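Extracellular haem-binding protein (Streptomyces reticuli, PDB 3FPW) binds and probably degrades haem outside the cell, binds iron, and as an oligomer interacts with its cognate two-component sensor kinase. Local coordinates at residues K72-A77 with A185-L190; R86-V90 with T102-A108; R118-T122 with G148-G154. All coordinates share one frame; numbering follows the deposited sequence.

Contact 1: K72-A77 with A185-L190; sequences KAARAA and AGAAVL
A73 and A76 on helix 67-83 meet G186 and V189 where helix 176-187 runs out into the C-terminal end of the chain. The tight part centres on G186. G186 CA lies 3.2 Å from the carbonyl oxygen of A73, with the methyl of A76 on it as well, and a side chain at this position would collide with that oxygen. Glycine and alanine therefore let the two helix backbones come together, A77 and G186 having their CA atoms only 4.1 Å apart. A73 CA returns the approach with a CA-H...O contact of 3.5 Å to G186 O. Beyond the glycine, a type I turn from A187 to L190 brings V189 against the first helix. With chi1 at -56°, V189 directs its two methyls to different neighbours: CG1 packs on A76 CB at 3.6 Å, while CG2 reaches K72 CG and the A73 backbone. L190 adds CD1 against A73 CB at 4.0 Å.

The solvent side is looser and belongs to K72. Its aliphatic chain and those of V189 and L190 run past each other in opposite directions; K72 CG lies beside V189 CG2, and K72 CE lies 4.0 Å from L190 CD2. The ammonium group goes to E58 of the second subunit in a salt bridge, a polar end that suits the edge of an otherwise apolar patch. No hydrogen bond spans the two segments; helix 67-83 is joined to helix 176-187 by small-residue packing and to the turn after it by methyl contacts, and the charge at the margin is spent on the subunit interface.

Contact 2: R86-V90 with T102-A108; sequences RHVSV and TLRGDGA. With PO4 (phosphate ion), chain F.
The open end of the antiparallel hairpin formed by strands 89-94 and 99-104, in the four-stranded sheet of this HbpS-like domain, is where R86-V90 meets T102-A108. V90 and L103 form a hydrogen-bonded pair: V90 N gives to L103 O and L103 N to V90 O, both at 2.9 Å. Next to it S89 and R104 make a non-hydrogen-bonded pair, with S89 OG lying 3.6 Å from R104 CG. The side chains of V90 and L103 share the face packed by helix 67-83, which suits their branched apolar character, whereas S89 and R104 face helix 112-126, where S89 OG bonds to S112. R104 carries its guanidinium to T99 O of the third subunit, whose strand continues the sheet beside T102 and L103.

Past the strands the pairing weakens. G105 N makes a weak bond of 2.8 Å to V88 O, and glycine is needed here because a CB would strike that oxygen. A type II turn from G105 to A108 follows; the positive phi of G107 again favours glycine, and A108 lays its methyl 3.7 Å from V88 C. The H87 ring then closes the end. CG stands beside the backbone N (chi1 -52°), which brings ND1 to D106 O at 3.0 Å, a bent bond (135°) with the oxygen tilted 25° out of the ring plane. On the other side of the same peptide, G107 N donates to a phosphate O3 at 2.6 Å, the ion probably coming from the crystallisation liquor. In the crystal both polar ends of the D106-G107 peptide are thus satisfied, the carbonyl by a histidine and the NH by an anion, and H87 is the protein's own share of this.

Contact 3: R118-T122 with G148-G154; sequences RKAFT and GTLFLAG. With PO4 (phosphate ion), chain G; PO4 (phosphate ion), chain E; PO4 (phosphate ion), chain D.
An anion site, occupied by phosphates probably from the crystallisation liquor, adjoins the packing of helix 112-126 of the HbpS-like domain on the irregular segment G148-G154, which leads into strand 155-160. At the phosphate end, the extended R118 chain presents its guanidinium edge to two ions: NE donates to O2 of one phosphate at 3.0 Å, while NH1 and NH2 take O1 and O2 of the other, which also accepts from G148 N at 2.8 Å. The CA of G148 lies over one face of the guanidinium, and the positive phi of this residue (86°) favours glycine. A water joins NH1 to T149 O. With a leucine in place of R118, the two phosphates would probably be bound more weakly, one keeping G148 N as donor, and the water would be left with T149 O. F121 lays CD1 3.3 Å from G148 O and turns its ring edge to the methyl of T149.

Along the loop, R118 CB packs on L150 CB, and L150 CD2 meets the stem of K119. K119 stretches out fully beyond CG, its CD passing L152 O, to place NZ 2.9 Å from A153 O and within a hydrogen bond of a third phosphate; D179 supplies a salt bridge to the same NZ. The backbone angles of G154 call for glycine, since a CB would jam against the preceding carbonyl oxygen; it would also run into K119 NZ.

T122 fastens the middle. With OG1 anti to its own carbonyl carbon (chi1 -59°), the hydroxyl donates back to R118 O at 2.7 Å and accepts L150 N in a nearly straight bond (163°). Its other branch, CG2, makes a CH-pi contact over the centre of the F151 ring, 4.2 Å from the centroid.

Overall arrangement
After the N-terminal strands 52-53 and 59-65 the chain enters helix 67-83, where contact 1 opens, and it closes only at the C-terminal end, enclosing 107 residues. Both other contacts fall within that long loop. Contact 2 closes a short hairpin of strands 89-94 and 99-104; only after it ends does the chain reach helix 112-126 and open contact 3, which closes ahead of strand 155-160. Contacts 2 and 3 are therefore in series and do not cross. Contact 1 touches contact 2 directly, A74 and A77 packing on L103 and V90, so helix 67-83 is joined to the sheet. Contact 3 touches neither, although contacts 2 and 3 both reach the fourth subunit.

Contact 1: K72-A77 with A185-L190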
loop_
_atom_site.group_PDB
_atom_site.type_symbol
_atom_site.label_atom_id
_atom_site.label_comp_id
_atom_site.label_asym_id
_atom_site.label_seq_id
_atom_site.Cartn_x
_atom_site.Cartn_y
_atom_site.Cartn_z
ATOM N N LYS A 72 20.766 18.369 -14.588
ATOM C CA LYS A 72 21.177 18.740 -15.953
ATOM C C LYS A 72 20.705 17.673 -16.940
ATOM O O LYS A 72 20.178 18.011 -18.014
ATOM C CB LYS A 72 22.707 18.903 -15.985
ATOM C CG LYS A 72 23.337 19.125 -17.354
ATOM C CD LYS A 72 24.812 19.535 -17.239
ATOM C CE LYS A 72 25.715 18.355 -16.869
ATOM N NZ LYS A 72 27.178 18.629 -17.152
ATOM N N ALA A 73 20.895 16.401 -16.584
ATOM C CA ALA A 73 20.521 15.300 -17.463
ATOM C C ALA A 73 18.992 15.237 -17.642
ATOM O O ALA A 73 18.471 15.070 -18.754
ATOM C CB ALA A 73 21.058 13.962 -16.909
ATOM N N ALA A 74 18.265 15.356 -16.544
ATOM C CA ALA A 74 16.814 15.300 -16.619
ATOM C C ALA A 74 16.301 16.413 -17.511
ATOM O O ALA A 74 15.456 16.190 -18.371
ATOM C CB ALA A 74 16.214 15.411 -15.227
ATOM N N ARG A 75 16.818 17.615 -17.298
ATOM C CA ARG A 75 16.387 18.768 -18.069
ATOM C C ARG A 75 16.694 18.575 -19.553
ATOM O O ARG A 75 15.900 18.968 -20.413
ATOM C CB ARG A 75 17.029 20.049 -17.500
ATOM C CG ARG A 75 16.414 20.435 -16.177
ATOM C CD ARG A 75 17.027 21.709 -15.636
ATOM N NE ARG A 75 16.560 22.873 -16.393
ATOM C CZ ARG A 75 17.322 23.919 -16.685
ATOM N NH1 ARG A 75 18.600 23.924 -16.332
ATOM N NH2 ARG A 75 16.818 24.939 -17.364
ATOM N N ALA A 76 17.829 17.960 -19.863
ATOM C CA ALA A 76 18.203 17.730 -21.267
ATOM C C ALA A 76 17.249 16.756 -21.942
ATOM O O ALA A 76 16.936 16.887 -23.114
ATOM C CB ALA A 76 19.631 17.227 -21.349
ATOM N N ALA A 77 16.781 15.771 -21.200
ATOM C CA ALA A 77 15.833 14.814 -21.753
ATOM C C ALA A 77 14.515 15.522 -22.030
ATOM O O ALA A 77 13.930 15.347 -23.090
ATOM C CB ALA A 77 15.646 13.634 -20.801
ATOM N N ALA A 185 19.399 11.279 -24.802
ATOM C CA ALA A 185 19.731 12.694 -24.962
ATOM C C ALA A 185 20.048 13.349 -23.623
ATOM O O ALA A 185 20.923 14.210 -23.529
ATOM C CB ALA A 185 18.585 13.434 -25.653
ATOM N N GLY A 186 19.328 12.936 -22.580
ATOM C CA GLY A 186 19.637 13.397 -21.232
ATOM C C GLY A 186 20.982 12.881 -20.738
ATOM O O GLY A 186 21.799 13.641 -20.227
ATOM N N ALA A 187 21.242 11.590 -20.905
ATOM C CA ALA A 187 22.533 11.045 -20.501
ATOM C C ALA A 187 23.700 11.685 -21.244
ATOM O O ALA A 187 24.793 11.834 -20.688
ATOM C CB ALA A 187 22.568 9.552 -20.711
ATOM N N ALA A 188 23.451 12.068 -22.495
ATOM C CA ALA A 188 24.509 12.559 -23.389
ATOM C C ALA A 188 25.187 13.829 -22.901
ATOM O O ALA A 188 26.304 14.144 -23.346
ATOM C CB ALA A 188 23.943 12.784 -24.795
ATOM N N VAL A 189 24.523 14.572 -22.021
ATOM C CA VAL A 189 25.098 15.815 -21.544
ATOM C C VAL A 189 26.045 15.608 -20.397
ATOM O O VAL A 189 26.698 16.566 -19.963
ATOM C CB VAL A 189 24.048 16.845 -21.154
ATOM C CG1 VAL A 189 23.110 17.098 -22.327
ATOM C CG2 VAL A 189 23.302 16.370 -19.920
ATOM N N LEU A 190 26.150 14.368 -19.934
ATOM C CA LEU A 190 27.061 14.034 -18.846
ATOM C C LEU A 190 28.405 13.563 -19.399
ATOM O O LEU A 190 28.515 13.203 -20.574
ATOM C CB LEU A 190 26.460 12.934 -17.971
ATOM C CG LEU A 190 25.110 13.280 -17.338
ATOM C CD1 LEU A 190 24.585 12.054 -16.602
ATOM C CD2 LEU A 190 25.272 14.431 -16.382
#

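Contact 2: R86-V90 with T102-A108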
loop_
_atom_site.group_PDB
_atom_site.type_symbol
_atom_site.label_atom_id
_atom_site.label_comp_id
_atom_site.label_asym_id
_atom_site.label_seq_id
_atom_site.Cartn_x
_atom_site.Cartn_y
_atom_site.Cartn_z
ATOM N N ARG A 86 7.006 16.595 -28.083
ATOM C CA ARG A 86 6.570 15.492 -27.227
ATOM C C ARG A 86 6.404 15.964 -25.786
ATOM O O ARG A 86 7.004 16.962 -25.369
ATOM C CB ARG A 86 7.541 14.294 -27.288
ATOM C CG ARG A 86 7.113 13.147 -28.220
ATOM C CD ARG A 86 6.919 13.671 -29.617
ATOM N NE ARG A 86 6.425 12.702 -30.607
ATOM C CZ ARG A 86 7.203 12.087 -31.487
ATOM N NH1 ARG A 86 8.522 12.280 -31.455
ATOM N NH2 ARG A 86 6.671 11.265 -32.397
ATOM N N HIS A 87 5.583 15.238 -25.039
ATOM C CA HIS A 87 5.235 15.618 -23.670
ATOM C C HIS A 87 5.560 14.459 -22.755
ATOM O O HIS A 87 4.881 13.449 -22.806
ATOM C CB HIS A 87 3.733 15.900 -23.627
ATOM C CG HIS A 87 3.307 16.873 -24.669
ATOM N ND1 HIS A 87 3.476 18.228 -24.521
ATOM C CD2 HIS A 87 2.771 16.686 -25.899
ATOM C CE1 HIS A 87 3.041 18.845 -25.609
ATOM N NE2 HIS A 87 2.613 17.929 -26.461
ATOM N N VAL A 88 6.618 14.585 -21.953
ATOM C CA VAL A 88 7.146 13.417 -21.242
ATOM C C VAL A 88 7.365 13.746 -19.788
ATOM O O VAL A 88 7.435 14.919 -19.413
ATOM C CB VAL A 88 8.483 12.917 -21.832
ATOM C CG1 VAL A 88 8.302 12.539 -23.325
ATOM C CG2 VAL A 88 9.645 13.944 -21.625
ATOM N N SER A 89 7.441 12.710 -18.964
ATOM C CA SER A 89 7.996 12.841 -17.635
ATOM C C SER A 89 9.368 12.196 -17.644
ATOM O O SER A 89 9.624 11.247 -18.412
ATOM C CB SER A 89 7.117 12.143 -16.570
ATOM O OG SER A 89 5.836 12.744 -16.447
ATOM N N VAL A 90 10.244 12.673 -16.763
ATOM C CA VAL A 90 11.618 12.190 -16.719
ATOM C C VAL A 90 11.990 11.947 -15.264
ATOM O O VAL A 90 11.644 12.733 -14.377
ATOM C CB VAL A 90 12.607 13.207 -17.365
ATOM C CG1 VAL A 90 14.036 12.664 -17.341
ATOM C CG2 VAL A 90 12.204 13.498 -18.802
ATOM N N THR A 102 12.734 14.239 -10.418
ATOM C CA THR A 102 11.616 13.994 -11.341
ATOM C C THR A 102 11.165 15.296 -11.927
ATOM O O THR A 102 11.177 16.346 -11.254
ATOM C CB THR A 102 10.392 13.326 -10.671
ATOM O OG1 THR A 102 9.888 14.164 -9.618
ATOM C CG2 THR A 102 10.759 11.964 -10.137
ATOM N N LEU A 103 10.739 15.232 -13.192
ATOM C CA LEU A 103 10.229 16.408 -13.882
ATOM C C LEU A 103 9.028 15.943 -14.676
ATOM O O LEU A 103 9.150 15.015 -15.491
ATOM C CB LEU A 103 11.276 16.928 -14.851
ATOM C CG LEU A 103 12.617 17.412 -14.303
ATOM C CD1 LEU A 103 13.504 17.806 -15.503
ATOM C CD2 LEU A 103 12.403 18.591 -13.367
ATOM N N ARG A 104 7.871 16.547 -14.428
ATOM C CA ARG A 104 6.672 16.181 -15.176
ATOM C C ARG A 104 6.445 17.204 -16.298
ATOM O O ARG A 104 6.062 18.342 -16.034
ATOM C CB ARG A 104 5.447 16.149 -14.244
ATOM C CG ARG A 104 4.164 15.612 -14.940
ATOM C CD ARG A 104 2.942 15.832 -14.095
ATOM N NE ARG A 104 3.064 15.154 -12.813
ATOM C CZ ARG A 104 2.469 14.008 -12.499
ATOM N NH1 ARG A 104 1.659 13.397 -13.381
ATOM N NH2 ARG A 104 2.676 13.480 -11.288
ATOM N N GLY A 105 6.674 16.789 -17.539
ATOM C CA GLY A 105 6.449 17.678 -18.682
ATOM C C GLY A 105 5.044 18.235 -18.803
ATOM O O GLY A 105 4.062 17.578 -18.475
ATOM N N ASP A 106 4.938 19.461 -19.318
ATOM C CA ASP A 106 3.625 20.031 -19.594
ATOM C C ASP A 106 2.872 19.106 -20.537
ATOM O O ASP A 106 3.396 18.743 -21.583
ATOM C CB ASP A 106 3.771 21.409 -20.257
ATOM C CG ASP A 106 4.559 22.426 -19.395
ATOM O OD1 ASP A 106 4.568 22.313 -18.154
ATOM O OD2 ASP A 106 5.160 23.359 -19.975
ATOM N N GLY A 107 1.664 18.709 -20.159
ATOM C CA GLY A 107 0.841 17.886 -21.034
ATOM C C GLY A 107 1.178 16.404 -21.018
ATOM O O GLY A 107 0.574 15.628 -21.747
ATOM N N ALA A 108 2.132 16.004 -20.186
ATOM C CA ALA A 108 2.522 14.588 -20.151
ATOM C C ALA A 108 1.386 13.734 -19.575
ATOM O O ALA A 108 0.714 14.163 -18.629
ATOM C CB ALA A 108 3.787 14.410 -19.340
HETATM P P PO4 F . -0.218 21.208 -18.058
HETATM O O1 PO4 F . -0.656 21.874 -19.349
HETATM O O2 PO4 F . -1.351 21.187 -17.048
HETATM O O3 PO4 F . 0.193 19.774 -18.335
HETATM O O4 PO4 F . 0.955 21.977 -17.484
#

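Contact 3: R118-T122 with G148-G154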
loop_
_atom_site.group_PDB
_atom_site.type_symbol
_atom_site.label_atom_id
_atom_site.label_comp_id
_atom_site.label_asym_id
_atom_site.label_seq_id
_atom_site.Cartn_x
_atom_site.Cartn_y
_atom_site.Cartn_z
ATOM N N ARG A 118 10.002 4.039 -12.737
ATOM C CA ARG A 118 10.267 2.608 -12.746
ATOM C C ARG A 118 11.254 2.216 -13.826
ATOM O O ARG A 118 12.072 1.325 -13.605
ATOM C CB ARG A 118 8.976 1.815 -12.853
ATOM C CG ARG A 118 8.138 1.995 -11.617
ATOM C CD ARG A 118 6.892 1.129 -11.668
ATOM N NE ARG A 118 6.284 1.082 -10.341
ATOM C CZ ARG A 118 6.018 -0.033 -9.683
ATOM N NH1 ARG A 118 6.248 -1.229 -10.245
ATOM N NH2 ARG A 118 5.480 0.049 -8.476
ATOM N N LYS A 119 11.162 2.851 -14.996
ATOM C CA LYS A 119 12.149 2.576 -16.036
ATOM C C LYS A 119 13.561 2.918 -15.584
ATOM O O LYS A 119 14.491 2.162 -15.846
ATOM C CB LYS A 119 11.852 3.339 -17.331
ATOM C CG LYS A 119 10.585 2.853 -18.010
ATOM C CD LYS A 119 10.407 3.599 -19.309
ATOM C CE LYS A 119 9.013 3.427 -19.902
ATOM N NZ LYS A 119 8.830 4.280 -21.135
ATOM N N ALA A 120 13.723 4.079 -14.962
ATOM C CA ALA A 120 15.029 4.473 -14.452
ATOM C C ALA A 120 15.574 3.462 -13.418
ATOM O O ALA A 120 16.764 3.092 -13.451
ATOM C CB ALA A 120 14.947 5.891 -13.851
ATOM N N PHE A 121 14.720 3.057 -12.488
ATOM C CA PHE A 121 15.101 2.085 -11.475
ATOM C C PHE A 121 15.542 0.777 -12.158
ATOM O O PHE A 121 16.496 0.122 -11.747
ATOM C CB PHE A 121 13.856 1.823 -10.596
ATOM C CG PHE A 121 14.070 0.807 -9.498
ATOM C CD1 PHE A 121 13.698 -0.531 -9.666
ATOM C CD2 PHE A 121 14.625 1.195 -8.282
ATOM C CE1 PHE A 121 13.897 -1.470 -8.641
ATOM C CE2 PHE A 121 14.799 0.261 -7.256
ATOM C CZ PHE A 121 14.448 -1.061 -7.446
ATOM N N THR A 122 14.834 0.389 -13.214
ATOM C CA THR A 122 15.096 -0.894 -13.854
ATOM C C THR A 122 16.423 -0.858 -14.592
ATOM O O THR A 122 17.238 -1.801 -14.509
ATOM C CB THR A 122 13.948 -1.258 -14.785
ATOM O OG1 THR A 122 12.755 -1.310 -13.992
ATOM C CG2 THR A 122 14.184 -2.608 -15.432
ATOM N N GLY A 148 8.951 -3.067 -8.286
ATOM C CA GLY A 148 9.496 -1.738 -8.583
ATOM C C GLY A 148 10.015 -1.597 -10.004
ATOM O O GLY A 148 10.451 -0.520 -10.412
ATOM N N THR A 149 9.943 -2.685 -10.762
ATOM C CA THR A 149 10.480 -2.703 -12.132
ATOM C C THR A 149 9.469 -2.399 -13.250
ATOM O O THR A 149 8.249 -2.513 -13.075
ATOM C CB THR A 149 11.166 -4.040 -12.450
ATOM O OG1 THR A 149 10.192 -5.085 -12.432
ATOM C CG2 THR A 149 12.261 -4.340 -11.394
ATOM N N LEU A 150 9.995 -1.999 -14.399
ATOM C CA LEU A 150 9.192 -1.819 -15.598
ATOM C C LEU A 150 10.078 -2.114 -16.784
ATOM O O LEU A 150 10.974 -1.342 -17.105
ATOM C CB LEU A 150 8.629 -0.394 -15.660
ATOM C CG LEU A 150 7.768 -0.123 -16.886
ATOM C CD1 LEU A 150 6.679 -1.161 -17.075
ATOM C CD2 LEU A 150 7.158 1.298 -16.770
ATOM N N PHE A 151 9.835 -3.256 -17.421
ATOM C CA PHE A 151 10.684 -3.740 -18.499
ATOM C C PHE A 151 10.151 -3.235 -19.847
ATOM O O PHE A 151 9.598 -3.985 -20.662
ATOM C CB PHE A 151 10.701 -5.260 -18.453
ATOM C CG PHE A 151 11.621 -5.805 -17.404
ATOM C CD1 PHE A 151 11.268 -5.794 -16.059
ATOM C CD2 PHE A 151 12.873 -6.301 -17.753
ATOM C CE1 PHE A 151 12.122 -6.299 -15.081
ATOM C CE2 PHE A 151 13.736 -6.800 -16.770
ATOM C CZ PHE A 151 13.370 -6.795 -15.439
ATOM N N LEU A 152 10.300 -1.945 -20.066
ATOM C CA LEU A 152 9.685 -1.273 -21.195
ATOM C C LEU A 152 10.647 -0.171 -21.614
ATOM O O LEU A 152 11.138 0.583 -20.764
ATOM C CB LEU A 152 8.350 -0.682 -20.738
ATOM C CG LEU A 152 7.571 0.154 -21.737
ATOM C CD1 LEU A 152 7.100 -0.719 -22.921
ATOM C CD2 LEU A 152 6.408 0.818 -21.020
ATOM N N ALA A 153 10.968 -0.134 -22.908
ATOM C CA ALA A 153 11.910 0.843 -23.457
ATOM C C ALA A 153 11.684 2.257 -22.916
ATOM O O ALA A 153 10.551 2.730 -22.815
ATOM C CB ALA A 153 11.815 0.844 -24.987
ATOM N N GLY A 154 12.789 2.909 -22.564
ATOM C CA GLY A 154 12.756 4.278 -22.126
ATOM C C GLY A 154 13.667 4.593 -20.951
ATOM O O GLY A 154 13.753 5.764 -20.535
HETATM P P PO4 G . 5.498 -2.860 -6.924
HETATM O O1 PO4 G . 6.115 -3.259 -8.249
HETATM O O2 PO4 G . 4.117 -2.280 -7.144
HETATM O O3 PO4 G . 5.406 -4.092 -6.051
HETATM O O4 PO4 G . 6.364 -1.825 -6.240
HETATM P P PO4 E . 7.383 3.835 -8.069
HETATM O O1 PO4 E . 8.390 4.820 -8.618
HETATM O O2 PO4 E . 6.183 3.719 -8.994
HETATM O O3 PO4 E . 8.030 2.473 -7.932
HETATM O O4 PO4 E . 6.929 4.325 -6.708
HETATM P P PO4 D . 5.077 5.104 -21.627
HETATM O O1 PO4 D . 5.791 6.191 -22.423
HETATM O O2 PO4 D . 4.186 4.373 -22.600
HETATM O O3 PO4 D . 6.144 4.164 -21.167
HETATM O O4 PO4 D . 4.249 5.563 -20.405
HETATM O O HOH W 1 5.795 -1.374 -13.235
#